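Local coordinates for protein hypothetical methylmalonyl-CoA decarboxylase alpha subunit (Sulfolobus tokodaii, PDB 1X0U) that is probably the carboxyl transferase subunit of a larger enzyme, built on the crotonase-like fold and assembled from six chains, at residues G328-N333 with R351-C356; I364-T369 with I402-R407; K408-A413 with T438-A443. All coordinates share one frame; numbering follows the deposited sequence.

Interaction 1: G328-N333 with R351-C356; sequences GIVANN and RFIRFC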
ATOM      1  N   GLY A 328      22.860  13.849  15.254  1.00  8.16           N
ATOM      2  CA  GLY A 328      22.394  14.126  16.590  1.00  8.29           C
ATOM      3  C   GLY A 328      23.410  13.375  17.421  1.00  9.76           C
ATOM      4  O   GLY A 328      23.862  12.302  17.030  1.00  8.80           O
ATOM      5  N   ILE A 329      23.790  13.924  18.558  1.00 11.32           N
ATOM      6  CA  ILE A 329      24.775  13.261  19.379  1.00 11.44           C
ATOM      7  C   ILE A 329      24.272  13.036  20.781  1.00 12.28           C
ATOM      8  O   ILE A 329      23.618  13.899  21.358  1.00 11.74           O
ATOM      9  CB  ILE A 329      26.085  14.074  19.402  1.00 12.56           C
ATOM     10  CG1 ILE A 329      26.761  13.946  18.037  1.00 13.67           C
ATOM     11  CG2 ILE A 329      27.010  13.581  20.517  1.00 13.17           C
ATOM     12  CD1 ILE A 329      27.970  14.793  17.867  1.00 16.07           C
ATOM     13  N   VAL A 330      24.549  11.845  21.304  1.00 10.99           N
ATOM     14  CA  VAL A 330      24.170  11.482  22.658  1.00 10.58           C
ATOM     15  C   VAL A 330      25.490  11.055  23.280  1.00 13.50           C
ATOM     16  O   VAL A 330      26.130  10.104  22.809  1.00 13.61           O
ATOM     17  CB  VAL A 330      23.178  10.308  22.676  1.00  8.76           C
ATOM     18  CG1 VAL A 330      22.761   9.991  24.106  1.00  7.16           C
ATOM     19  CG2 VAL A 330      21.969  10.655  21.843  1.00 10.27           C
ATOM     20  N   ALA A 331      25.909  11.757  24.327  1.00 13.74           N
ATOM     21  CA  ALA A 331      27.189  11.447  24.952  1.00 12.54           C
ATOM     22  C   ALA A 331      27.161  11.628  26.459  1.00 10.67           C
ATOM     23  O   ALA A 331      26.743  12.673  26.947  1.00 12.92           O
ATOM     24  CB  ALA A 331      28.271  12.328  24.331  1.00 12.50           C
ATOM     25  N   ASN A 332      27.605  10.613  27.193  1.00 11.19           N
ATOM     26  CA  ASN A 332      27.629  10.674  28.649  1.00 11.46           C
ATOM     27  C   ASN A 332      28.615  11.740  29.110  1.00 13.03           C
ATOM     28  O   ASN A 332      29.676  11.922  28.510  1.00 13.49           O
ATOM     29  CB  ASN A 332      28.010   9.318  29.226  1.00 11.02           C
ATOM     30  CG  ASN A 332      27.117   8.206  28.714  1.00 12.75           C
ATOM     31  OD1 ASN A 332      25.911   8.180  28.987  1.00 15.75           O
ATOM     32  ND2 ASN A 332      27.696   7.292  27.951  1.00 11.92           N
ATOM     33  N   ASN A 333      28.248  12.457  30.166  1.00 13.31           N
ATOM     34  CA  ASN A 333      29.088  13.531  30.688  1.00 14.07           C
ATOM     35  C   ASN A 333      29.702  13.098  32.005  1.00 14.45           C
ATOM     36  O   ASN A 333      29.004  12.959  33.007  1.00 13.99           O
ATOM     37  CB  ASN A 333      28.248  14.801  30.890  1.00 14.46           C
ATOM     38  CG  ASN A 333      29.086  16.001  31.312  1.00 15.50           C
ATOM     39  OD1 ASN A 333      28.554  17.085  31.576  1.00 16.30           O
ATOM     40  ND2 ASN A 333      30.392  15.817  31.373  1.00 15.16           N
ATOM     41  N   ARG A 351      13.792  11.239  24.559  1.00 14.87           N
ATOM     42  CA  ARG A 351      12.969  12.144  23.752  1.00 15.31           C
ATOM     43  C   ARG A 351      13.787  12.670  22.579  1.00 14.26           C
ATOM     44  O   ARG A 351      13.280  12.829  21.469  1.00 13.38           O
ATOM     45  CB  ARG A 351      12.476  13.312  24.617  1.00 16.63           C
ATOM     46  CG  ARG A 351      11.004  13.703  24.419  1.00 19.39           C
ATOM     47  CD  ARG A 351      10.791  14.432  23.130  1.00 20.79           C
ATOM     48  NE  ARG A 351       9.406  14.871  22.907  1.00 24.90           N
ATOM     49  CZ  ARG A 351       8.875  16.019  23.340  1.00 24.23           C
ATOM     50  NH1 ARG A 351       9.586  16.886  24.059  1.00 21.00           N
ATOM     51  NH2 ARG A 351       7.636  16.337  22.983  1.00 23.51           N
ATOM     52  N   PHE A 352      15.057  12.957  22.837  1.00 14.52           N
ATOM     53  CA  PHE A 352      15.950  13.448  21.792  1.00 13.83           C
ATOM     54  C   PHE A 352      16.140  12.434  20.661  1.00 12.56           C
ATOM     55  O   PHE A 352      16.015  12.781  19.488  1.00 11.95           O
ATOM     56  CB  PHE A 352      17.331  13.793  22.366  1.00 12.75           C
ATOM     57  CG  PHE A 352      18.319  14.273  21.324  1.00 11.02           C
ATOM     58  CD1 PHE A 352      18.206  15.544  20.772  1.00 10.86           C
ATOM     59  CD2 PHE A 352      19.375  13.462  20.913  1.00 13.34           C
ATOM     60  CE1 PHE A 352      19.132  16.010  19.830  1.00  9.01           C
ATOM     61  CE2 PHE A 352      20.311  13.919  19.968  1.00 12.01           C
ATOM     62  CZ  PHE A 352      20.188  15.195  19.429  1.00 10.43           C
ATOM     63  N   ILE A 353      16.449  11.183  20.978  1.00 13.48           N
ATOM     64  CA  ILE A 353      16.653  10.256  19.873  1.00 16.78           C
ATOM     65  C   ILE A 353      15.390  10.007  19.032  1.00 14.38           C
ATOM     66  O   ILE A 353      15.468   9.908  17.802  1.00 13.82           O
ATOM     67  CB  ILE A 353      17.273   8.900  20.329  1.00 20.31           C
ATOM     68  CG1 ILE A 353      16.273   8.087  21.120  1.00 24.86           C
ATOM     69  CG2 ILE A 353      18.527   9.159  21.208  1.00 19.40           C
ATOM     70  CD1 ILE A 353      16.561   8.138  22.613  1.00 29.64           C
ATOM     71  N   ARG A 354      14.230   9.932  19.685  1.00 11.63           N
ATOM     72  CA  ARG A 354      12.983   9.715  18.958  1.00 10.70           C
ATOM     73  C   ARG A 354      12.762  10.848  17.963  1.00 10.04           C
ATOM     74  O   ARG A 354      12.387  10.600  16.807  1.00  9.62           O
ATOM     75  CB  ARG A 354      11.804   9.621  19.920  1.00 11.77           C
ATOM     76  CG  ARG A 354      11.917   8.472  20.937  1.00 12.02           C
ATOM     77  CD  ARG A 354      10.570   8.191  21.579  1.00 12.83           C
ATOM     78  NE  ARG A 354       9.701   7.408  20.707  1.00 12.66           N
ATOM     79  CZ  ARG A 354       8.407   7.646  20.529  1.00 14.83           C
ATOM     80  NH1 ARG A 354       7.832   8.663  21.152  1.00 16.10           N
ATOM     81  NH2 ARG A 354       7.681   6.844  19.766  1.00 12.59           N
ATOM     82  N   PHE A 355      13.008  12.087  18.400  1.00  9.15           N
ATOM     83  CA  PHE A 355      12.844  13.232  17.508  1.00  9.07           C
ATOM     84  C   PHE A 355      13.768  13.104  16.303  1.00  9.77           C
ATOM     85  O   PHE A 355      13.332  13.272  15.160  1.00  9.90           O
ATOM     86  CB  PHE A 355      13.143  14.562  18.215  1.00  6.98           C
ATOM     87  CG  PHE A 355      13.119  15.749  17.288  1.00  8.39           C
ATOM     88  CD1 PHE A 355      11.932  16.422  17.026  1.00  8.00           C
ATOM     89  CD2 PHE A 355      14.266  16.119  16.584  1.00  7.22           C
ATOM     90  CE1 PHE A 355      11.888  17.433  16.072  1.00  6.97           C
ATOM     91  CE2 PHE A 355      14.227  17.119  15.634  1.00  7.58           C
ATOM     92  CZ  PHE A 355      13.027  17.780  15.374  1.00  9.03           C
ATOM     93  N   CYS A 356      15.049  12.829  16.555  1.00  9.61           N
ATOM     94  CA  CYS A 356      16.011  12.679  15.467  1.00  9.90           C
ATOM     95  C   CYS A 356      15.536  11.577  14.535  1.00  9.94           C
ATOM     96  O   CYS A 356      15.570  11.726  13.305  1.00  8.79           O
ATOM     97  CB  CYS A 356      17.402  12.334  16.011  1.00 10.05           C
ATOM     98  SG  CYS A 356      18.221  13.707  16.883  1.00 13.69           S
TER
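The meeting of Gly328, Ile329 and Val330 with Phe352, Ile353 and Cys356 is a buried, apolar strand-to-helix contact inside a beta-alpha-beta crossover. Strand 325-332 enters the unit, helix 343-358 crosses over the sheet, and strand 363-369 returns beside the first strand. Such crossovers are the repeating element of the crotonase-like fold, in keeping with the carboxyl transferase family of this protein. The short axes run nearly antiparallel, at 158°, with a closest approach of 9.4 Å, the usual spacing for a helix laid on a sheet.

Phe352 makes the largest contribution. Its CG stands anti to the backbone N (chi1 178°), which sends the ring from the helix towards the strand. The strand meets the ring largely at its rim: Gly328 CA lies 3.8 Å from Phe352 CZ, near the ring plane. Val330 CG2 is also at the edge, 3.9 Å from Phe352 CD2, and the two side chains run antiparallel alongside each other. Ile329 O comes obliquely to the ring, 3.6 Å from Phe352 CE2.

The same Val330 methyl serves a second partner one helix residue further on. Val330 CG2 reaches Ile353 CG2 at 3.8 Å, the side chains lying roughly perpendicular. One branch of the valine thereby bridges two consecutive helix residues. No hydrogen bond joins the segments, and the contacts are chiefly van der Waals. Phe319 of strand 315-322 adds a further ring beside Phe352, while Ile353 continues onto helix 383-396 through Ala393 and Phe394.

Cys356, one turn after Phe352, completes the helix side of the contact: its SG sits 4.2 Å from Gly328 CA. The same sulfur rests over one face of the Phe352 ring, 3.5 Å above the plane and displaced towards the rim.

Interaction 2: I364-T369 with I402-R407; sequences ISLVDT and ITVIVR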
ATOM      1  N   ILE A 364      24.731   9.631  16.753  1.00 10.70           N
ATOM      2  CA  ILE A 364      26.042   9.184  17.190  1.00 10.37           C
ATOM      3  C   ILE A 364      26.105   9.094  18.706  1.00 11.42           C
ATOM      4  O   ILE A 364      25.806  10.066  19.405  1.00 11.11           O
ATOM      5  CB  ILE A 364      27.158  10.146  16.735  1.00 12.61           C
ATOM      6  CG1 ILE A 364      27.227  10.185  15.207  1.00 12.78           C
ATOM      7  CG2 ILE A 364      28.497   9.689  17.301  1.00  9.89           C
ATOM      8  CD1 ILE A 364      27.496   8.826  14.585  1.00 14.79           C
ATOM      9  N   SER A 365      26.495   7.927  19.214  1.00 11.91           N
ATOM     10  CA  SER A 365      26.654   7.743  20.651  1.00 12.64           C
ATOM     11  C   SER A 365      28.149   7.741  21.008  1.00 13.38           C
ATOM     12  O   SER A 365      28.962   7.101  20.338  1.00 12.61           O
ATOM     13  CB  SER A 365      26.041   6.418  21.115  1.00 12.44           C
ATOM     14  OG  SER A 365      24.646   6.385  20.899  1.00 14.10           O
ATOM     15  N   LEU A 366      28.494   8.475  22.059  1.00 14.00           N
ATOM     16  CA  LEU A 366      29.861   8.549  22.561  1.00 13.07           C
ATOM     17  C   LEU A 366      29.657   8.080  23.987  1.00 12.62           C
ATOM     18  O   LEU A 366      28.987   8.741  24.779  1.00 13.25           O
ATOM     19  CB  LEU A 366      30.378   9.992  22.501  1.00 12.81           C
ATOM     20  CG  LEU A 366      30.383  10.544  21.069  1.00 12.15           C
ATOM     21  CD1 LEU A 366      30.574  12.049  21.064  1.00 14.58           C
ATOM     22  CD2 LEU A 366      31.461   9.858  20.277  1.00 13.60           C
ATOM     23  N   VAL A 367      30.238   6.931  24.312  1.00 13.07           N
ATOM     24  CA  VAL A 367      30.027   6.321  25.614  1.00 10.94           C
ATOM     25  C   VAL A 367      31.108   6.366  26.678  1.00 12.67           C
ATOM     26  O   VAL A 367      32.295   6.176  26.400  1.00 12.15           O
ATOM     27  CB  VAL A 367      29.627   4.832  25.428  1.00  9.78           C
ATOM     28  CG1 VAL A 367      29.238   4.212  26.775  1.00  8.61           C
ATOM     29  CG2 VAL A 367      28.486   4.729  24.418  1.00  8.93           C
ATOM     30  N   ASP A 368      30.654   6.589  27.910  1.00 12.22           N
ATOM     31  CA  ASP A 368      31.497   6.606  29.099  1.00 13.79           C
ATOM     32  C   ASP A 368      30.563   6.733  30.286  1.00 12.70           C
ATOM     33  O   ASP A 368      30.444   7.783  30.899  1.00 12.48           O
ATOM     34  CB  ASP A 368      32.498   7.770  29.083  1.00 14.58           C
ATOM     35  CG  ASP A 368      33.512   7.670  30.213  1.00 15.81           C
ATOM     36  OD1 ASP A 368      33.559   6.608  30.878  1.00 14.74           O
ATOM     37  OD2 ASP A 368      34.264   8.649  30.432  1.00 16.36           O
ATOM     38  N   THR A 369      29.881   5.641  30.588  1.00 14.12           N
ATOM     39  CA  THR A 369      28.932   5.613  31.683  1.00 14.92           C
ATOM     40  C   THR A 369      29.114   4.332  32.492  1.00 14.58           C
ATOM     41  O   THR A 369      29.203   3.238  31.930  1.00 16.63           O
ATOM     42  CB  THR A 369      27.479   5.715  31.143  1.00 14.55           C
ATOM     43  OG1 THR A 369      26.552   5.576  32.224  1.00 15.03           O
ATOM     44  CG2 THR A 369      27.214   4.638  30.086  1.00 14.36           C
ATOM     45  N   ILE A 402      25.429   4.818  15.069  1.00 13.01           N
ATOM     46  CA  ILE A 402      26.818   4.410  15.282  1.00 11.43           C
ATOM     47  C   ILE A 402      27.225   4.753  16.701  1.00 11.07           C
ATOM     48  O   ILE A 402      26.965   5.861  17.192  1.00  9.44           O
ATOM     49  CB  ILE A 402      27.794   5.137  14.320  1.00 11.09           C
ATOM     50  CG1 ILE A 402      27.456   4.807  12.873  1.00 11.50           C
ATOM     51  CG2 ILE A 402      29.215   4.678  14.585  1.00 12.67           C
ATOM     52  CD1 ILE A 402      28.263   5.599  11.859  1.00  9.02           C
ATOM     53  N   THR A 403      27.859   3.794  17.363  1.00 10.83           N
ATOM     54  CA  THR A 403      28.316   3.997  18.722  1.00 10.69           C
ATOM     55  C   THR A 403      29.841   3.991  18.786  1.00 12.33           C
ATOM     56  O   THR A 403      30.504   3.145  18.173  1.00 10.61           O
ATOM     57  CB  THR A 403      27.766   2.911  19.674  1.00 11.45           C
ATOM     58  OG1 THR A 403      26.343   3.044  19.770  1.00 13.90           O
ATOM     59  CG2 THR A 403      28.353   3.053  21.064  1.00  8.60           C
ATOM     60  N   VAL A 404      30.386   4.967  19.507  1.00 11.47           N
ATOM     61  CA  VAL A 404      31.817   5.067  19.705  1.00 11.03           C
ATOM     62  C   VAL A 404      32.026   5.100  21.211  1.00 12.00           C
ATOM     63  O   VAL A 404      31.714   6.092  21.878  1.00 11.08           O
ATOM     64  CB  VAL A 404      32.423   6.343  19.097  1.00 11.09           C
ATOM     65  CG1 VAL A 404      33.912   6.412  19.438  1.00 10.67           C
ATOM     66  CG2 VAL A 404      32.246   6.355  17.595  1.00 13.30           C
ATOM     67  N   ILE A 405      32.546   4.002  21.741  1.00 12.66           N
ATOM     68  CA  ILE A 405      32.803   3.888  23.166  1.00 12.64           C
ATOM     69  C   ILE A 405      34.157   4.518  23.480  1.00 13.07           C
ATOM     70  O   ILE A 405      35.204   4.024  23.059  1.00 13.75           O
ATOM     71  CB  ILE A 405      32.768   2.403  23.583  1.00 13.30           C
ATOM     72  CG1 ILE A 405      31.370   1.837  23.276  1.00 14.81           C
ATOM     73  CG2 ILE A 405      33.135   2.258  25.052  1.00 13.13           C
ATOM     74  CD1 ILE A 405      31.169   0.370  23.614  1.00 15.46           C
ATOM     75  N   VAL A 406      34.116   5.632  24.202  1.00 12.63           N
ATOM     76  CA  VAL A 406      35.309   6.372  24.579  1.00 10.83           C
ATOM     77  C   VAL A 406      36.004   5.730  25.780  1.00 12.48           C
ATOM     78  O   VAL A 406      37.211   5.484  25.752  1.00 11.27           O
ATOM     79  CB  VAL A 406      34.933   7.838  24.886  1.00 12.12           C
ATOM     80  CG1 VAL A 406      36.068   8.568  25.582  1.00 11.96           C
ATOM     81  CG2 VAL A 406      34.592   8.540  23.586  1.00 11.70           C
ATOM     82  N   ARG A 407      35.241   5.439  26.823  1.00 11.33           N
ATOM     83  CA  ARG A 407      35.815   4.829  28.011  1.00 12.39           C
ATOM     84  C   ARG A 407      34.884   3.783  28.613  1.00 13.34           C
ATOM     85  O   ARG A 407      34.613   2.758  27.991  1.00 14.31           O
ATOM     86  CB  ARG A 407      36.158   5.902  29.055  1.00 12.66           C
ATOM     87  CG  ARG A 407      37.114   5.414  30.154  1.00 15.18           C
ATOM     88  CD  ARG A 407      37.616   6.569  31.031  1.00 17.79           C
ATOM     89  NE  ARG A 407      36.537   7.262  31.728  1.00 16.26           N
ATOM     90  CZ  ARG A 407      36.730   8.176  32.673  1.00 17.62           C
ATOM     91  NH1 ARG A 407      35.694   8.764  33.262  1.00 18.96           N
ATOM     92  NH2 ARG A 407      37.964   8.505  33.029  1.00 15.43           N
TER
HETATM   93  O   HOH W   1      23.772   5.842  18.235  1.00 10.44           O
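The Asp368 carboxylate and the Arg407 guanidinium are turned steeply against each other, their planes 79° apart. Asp368 CG is anti to its backbone N (chi1 -171°), which carries the carboxylate out to Arg407. The salt bridge uses both oxygens: Asp368 OD1 lies at the guanidinium edge, in its plane, and takes a nearly straight hydrogen bond (178°) from Arg407 NE, while Asp368 OD2 approaches obliquely and is the closer to Arg407 NE, at 3.0 Å. Outside the pair, Tyr289 OH bonds to Asp368 OD2, Lys408 NZ pairs with Asp368 OD1, and Arg407 NH2 reaches Lys287 O.

Behind this end, strands 363-369 and 401-406 run parallel as neighbours in the sheet that also holds strand 325-332. Ile402 O receives Ser365 N at 2.9 Å, Ser365 O accepts from Val404 N, and Val404 O from Val367 N. The ladder closes at Val367 O, which accepts both Val406 N and Arg407 N as the chain turns its corner.

Ile364 CD1 rests 3.7 Å from Ile402 CB, and Leu366 CD2 packs on Val404 CB on the same face. On the other, Val367 CG2 meets Thr403 CG2 at 3.8 Å; nearby, Ser365 OG and Thr403 OG1 bond to Met417 O and Ser418 O.

Chemically, the main-chain ladder sets the register, while the buried carboxylate is probably restrained in rotation and its charge would be offset by two basic side chains.

Interaction 3: K408-A413 with T438-A443; sequences KSYGGA and TGPEGA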
ATOM      1  N   LYS A 408      34.382   4.040  29.814  1.00 13.50           N
ATOM      2  CA  LYS A 408      33.506   3.084  30.474  1.00 13.97           C
ATOM      3  C   LYS A 408      32.198   2.846  29.737  1.00 15.43           C
ATOM      4  O   LYS A 408      31.680   3.729  29.060  1.00 16.25           O
ATOM      5  CB  LYS A 408      33.202   3.550  31.897  1.00 14.11           C
ATOM      6  CG  LYS A 408      34.436   3.652  32.797  1.00 12.23           C
ATOM      7  CD  LYS A 408      34.044   3.820  34.253  1.00 12.01           C
ATOM      8  CE  LYS A 408      33.136   5.030  34.466  1.00 11.40           C
ATOM      9  NZ  LYS A 408      33.749   6.244  33.859  1.00 13.71           N
ATOM     10  N   SER A 409      31.676   1.633  29.878  1.00 16.07           N
ATOM     11  CA  SER A 409      30.410   1.240  29.275  1.00 14.46           C
ATOM     12  C   SER A 409      29.992   0.013  30.071  1.00 13.44           C
ATOM     13  O   SER A 409      30.287  -1.121  29.685  1.00 14.15           O
ATOM     14  CB  SER A 409      30.608   0.891  27.804  1.00 14.58           C
ATOM     15  OG  SER A 409      29.377   0.954  27.112  1.00 13.17           O
ATOM     16  N   TYR A 410      29.310   0.255  31.186  1.00 13.05           N
ATOM     17  CA  TYR A 410      28.903  -0.809  32.096  1.00 14.61           C
ATOM     18  C   TYR A 410      27.407  -1.110  32.165  1.00 15.12           C
ATOM     19  O   TYR A 410      26.571  -0.229  31.978  1.00 15.02           O
ATOM     20  CB  TYR A 410      29.350  -0.487  33.539  1.00 13.21           C
ATOM     21  CG  TYR A 410      30.817  -0.159  33.784  1.00 16.41           C
ATOM     22  CD1 TYR A 410      31.820  -0.508  32.865  1.00 16.27           C
ATOM     23  CD2 TYR A 410      31.210   0.437  34.983  1.00 14.19           C
ATOM     24  CE1 TYR A 410      33.177  -0.268  33.151  1.00 14.18           C
ATOM     25  CE2 TYR A 410      32.552   0.674  35.268  1.00 16.64           C
ATOM     26  CZ  TYR A 410      33.529   0.320  34.351  1.00 14.59           C
ATOM     27  OH  TYR A 410      34.847   0.570  34.654  1.00 17.56           O
ATOM     28  N   GLY A 411      27.112  -2.371  32.484  1.00 15.33           N
ATOM     29  CA  GLY A 411      25.757  -2.861  32.661  1.00 13.95           C
ATOM     30  C   GLY A 411      24.654  -2.394  31.743  1.00 12.59           C
ATOM     31  O   GLY A 411      24.827  -2.341  30.536  1.00 13.26           O
ATOM     32  N   GLY A 412      23.506  -2.077  32.331  1.00 13.65           N
ATOM     33  CA  GLY A 412      22.366  -1.621  31.557  1.00 13.21           C
ATOM     34  C   GLY A 412      22.654  -0.351  30.793  1.00 13.02           C
ATOM     35  O   GLY A 412      22.188  -0.182  29.667  1.00 14.80           O
ATOM     36  N   ALA A 413      23.431   0.544  31.397  1.00 12.43           N
ATOM     37  CA  ALA A 413      23.764   1.812  30.766  1.00 10.87           C
ATOM     38  C   ALA A 413      24.560   1.562  29.489  1.00 11.59           C
ATOM     39  O   ALA A 413      24.530   2.362  28.554  1.00 10.30           O
ATOM     40  CB  ALA A 413      24.541   2.695  31.736  1.00  8.78           C
ATOM     41  N   THR A 438      29.325  -5.364  34.517  1.00 19.39           N
ATOM     42  CA  THR A 438      29.088  -4.490  35.670  1.00 21.82           C
ATOM     43  C   THR A 438      30.435  -3.852  36.014  1.00 22.40           C
ATOM     44  O   THR A 438      31.469  -4.236  35.458  1.00 20.85           O
ATOM     45  CB  THR A 438      28.623  -5.258  36.937  1.00 23.14           C
ATOM     46  OG1 THR A 438      27.599  -6.201  36.598  1.00 26.09           O
ATOM     47  CG2 THR A 438      28.070  -4.269  37.972  1.00 19.42           C
ATOM     48  N   GLY A 439      30.425  -2.885  36.927  1.00 23.57           N
ATOM     49  CA  GLY A 439      31.677  -2.267  37.325  1.00 24.04           C
ATOM     50  C   GLY A 439      32.551  -3.404  37.819  1.00 25.67           C
ATOM     51  O   GLY A 439      32.067  -4.269  38.554  1.00 22.88           O
ATOM     52  N   PRO A 440      33.836  -3.445  37.430  1.00 27.26           N
ATOM     53  CA  PRO A 440      34.743  -4.517  37.861  1.00 27.47           C
ATOM     54  C   PRO A 440      34.676  -4.897  39.337  1.00 29.22           C
ATOM     55  O   PRO A 440      34.537  -6.082  39.665  1.00 28.43           O
ATOM     56  CB  PRO A 440      36.127  -4.004  37.440  1.00 27.21           C
ATOM     57  CG  PRO A 440      35.938  -2.516  37.268  1.00 27.43           C
ATOM     58  CD  PRO A 440      34.566  -2.422  36.662  1.00 26.52           C
ATOM     59  N   GLU A 441      34.767  -3.909  40.225  1.00 30.42           N
ATOM     60  CA  GLU A 441      34.715  -4.186  41.656  1.00 31.71           C
ATOM     61  C   GLU A 441      33.492  -5.027  41.978  1.00 31.37           C
ATOM     62  O   GLU A 441      33.588  -6.029  42.692  1.00 31.44           O
ATOM     63  CB  GLU A 441      34.649  -2.896  42.475  1.00 33.17           C
ATOM     64  CG  GLU A 441      34.831  -3.145  43.972  1.00 34.08           C
ATOM     65  CD  GLU A 441      34.517  -1.929  44.826  1.00 36.11           C
ATOM     66  OE1 GLU A 441      34.849  -0.802  44.402  1.00 35.13           O
ATOM     67  OE2 GLU A 441      33.950  -2.107  45.931  1.00 37.90           O
ATOM     68  N   GLY A 442      32.344  -4.608  41.450  1.00 29.09           N
ATOM     69  CA  GLY A 442      31.114  -5.334  41.687  1.00 28.91           C
ATOM     70  C   GLY A 442      31.158  -6.743  41.125  1.00 29.31           C
ATOM     71  O   GLY A 442      30.669  -7.680  41.753  1.00 29.12           O
ATOM     72  N   ALA A 443      31.752  -6.882  39.943  1.00 29.20           N
ATOM     73  CA  ALA A 443      31.871  -8.170  39.269  1.00 29.63           C
ATOM     74  C   ALA A 443      32.732  -9.146  40.074  1.00 30.65           C
ATOM     75  O   ALA A 443      32.332 -10.289  40.312  1.00 28.03           O
ATOM     76  CB  ALA A 443      32.464  -7.970  37.882  1.00 27.91           C
TER
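Tyr410 meets Gly439 and Pro440 through van der Waals contacts, which make up most of this small interface. The segment 408-413 runs from the short strand 408-410 into helix 411-416, and 438-443 opens helix 440-447. Tyr410 CD2 is 3.6 Å from Gly439 CA, and further out Tyr410 CZ comes within 3.7 Å of Pro440 CD. That same Pro440 CD is 3.6 Å from Tyr410 OH, so a single methylene of the proline touches the far end of the ring, the two side chains standing nearly perpendicular. Both partners approach the ring obliquely.

The ring faces are covered differently. Thr438 O stands over one face, whereas Lys408 CB of the tyrosine's own strand lies over the opposite face, 4.0 Å above the plane and offset towards the rim. The ring thus sits between the preceding strand residue and the loop that leads into the helix. CG of Tyr410 is anti to its carbonyl carbon (chi1 -53°), which swings the ring back over Lys408.

Backbone proximity accounts for the rest: Gly411, whose phi is positive (39°), brings its N to 4.2 Å from Thr438 N where the chain leaves the strand. On the other side Gly439 holds the N-cap position, and its O accepts Ala443 N at 3.0 Å.

The side-chain hydrogen bond of Tyr410 goes outside the two segments. Its OH bonds to Glu434 OE1, and the strands 408-410 and 434-436 pair in a small parallel sheet; Thr438 and Ala443 also pack on Ile140 of the second subunit. With no hydrogen bond between the segments, van der Waals contact joins them, while the bond to Glu434 OE1 gives the tyrosine hydroxyl a polar partner and is consistent with restraint of the ring.

The three contacts follow one another along the chain. Interactions 1 and 2, centred about 12 Å apart, share one sheet: strand 325-332 pairs with strand 363-369, Gly328 O lying 2.8 Å from Ile364 N and Val330 N 2.9 Å from Ile364 O. Interactions 2 and 3 have centres about 15 Å apart and join where the chain turns from strand 401-406 into strand 408-410. There Asp368 OD1 and Lys408 NZ form a salt bridge at 3.0 Å, and Thr369 N probably bonds to Lys408 O. Interactions 1 and 3 do not touch, with centres about 22 Å apart, yet both reach the second subunit. Only interaction 2 touches no other chain.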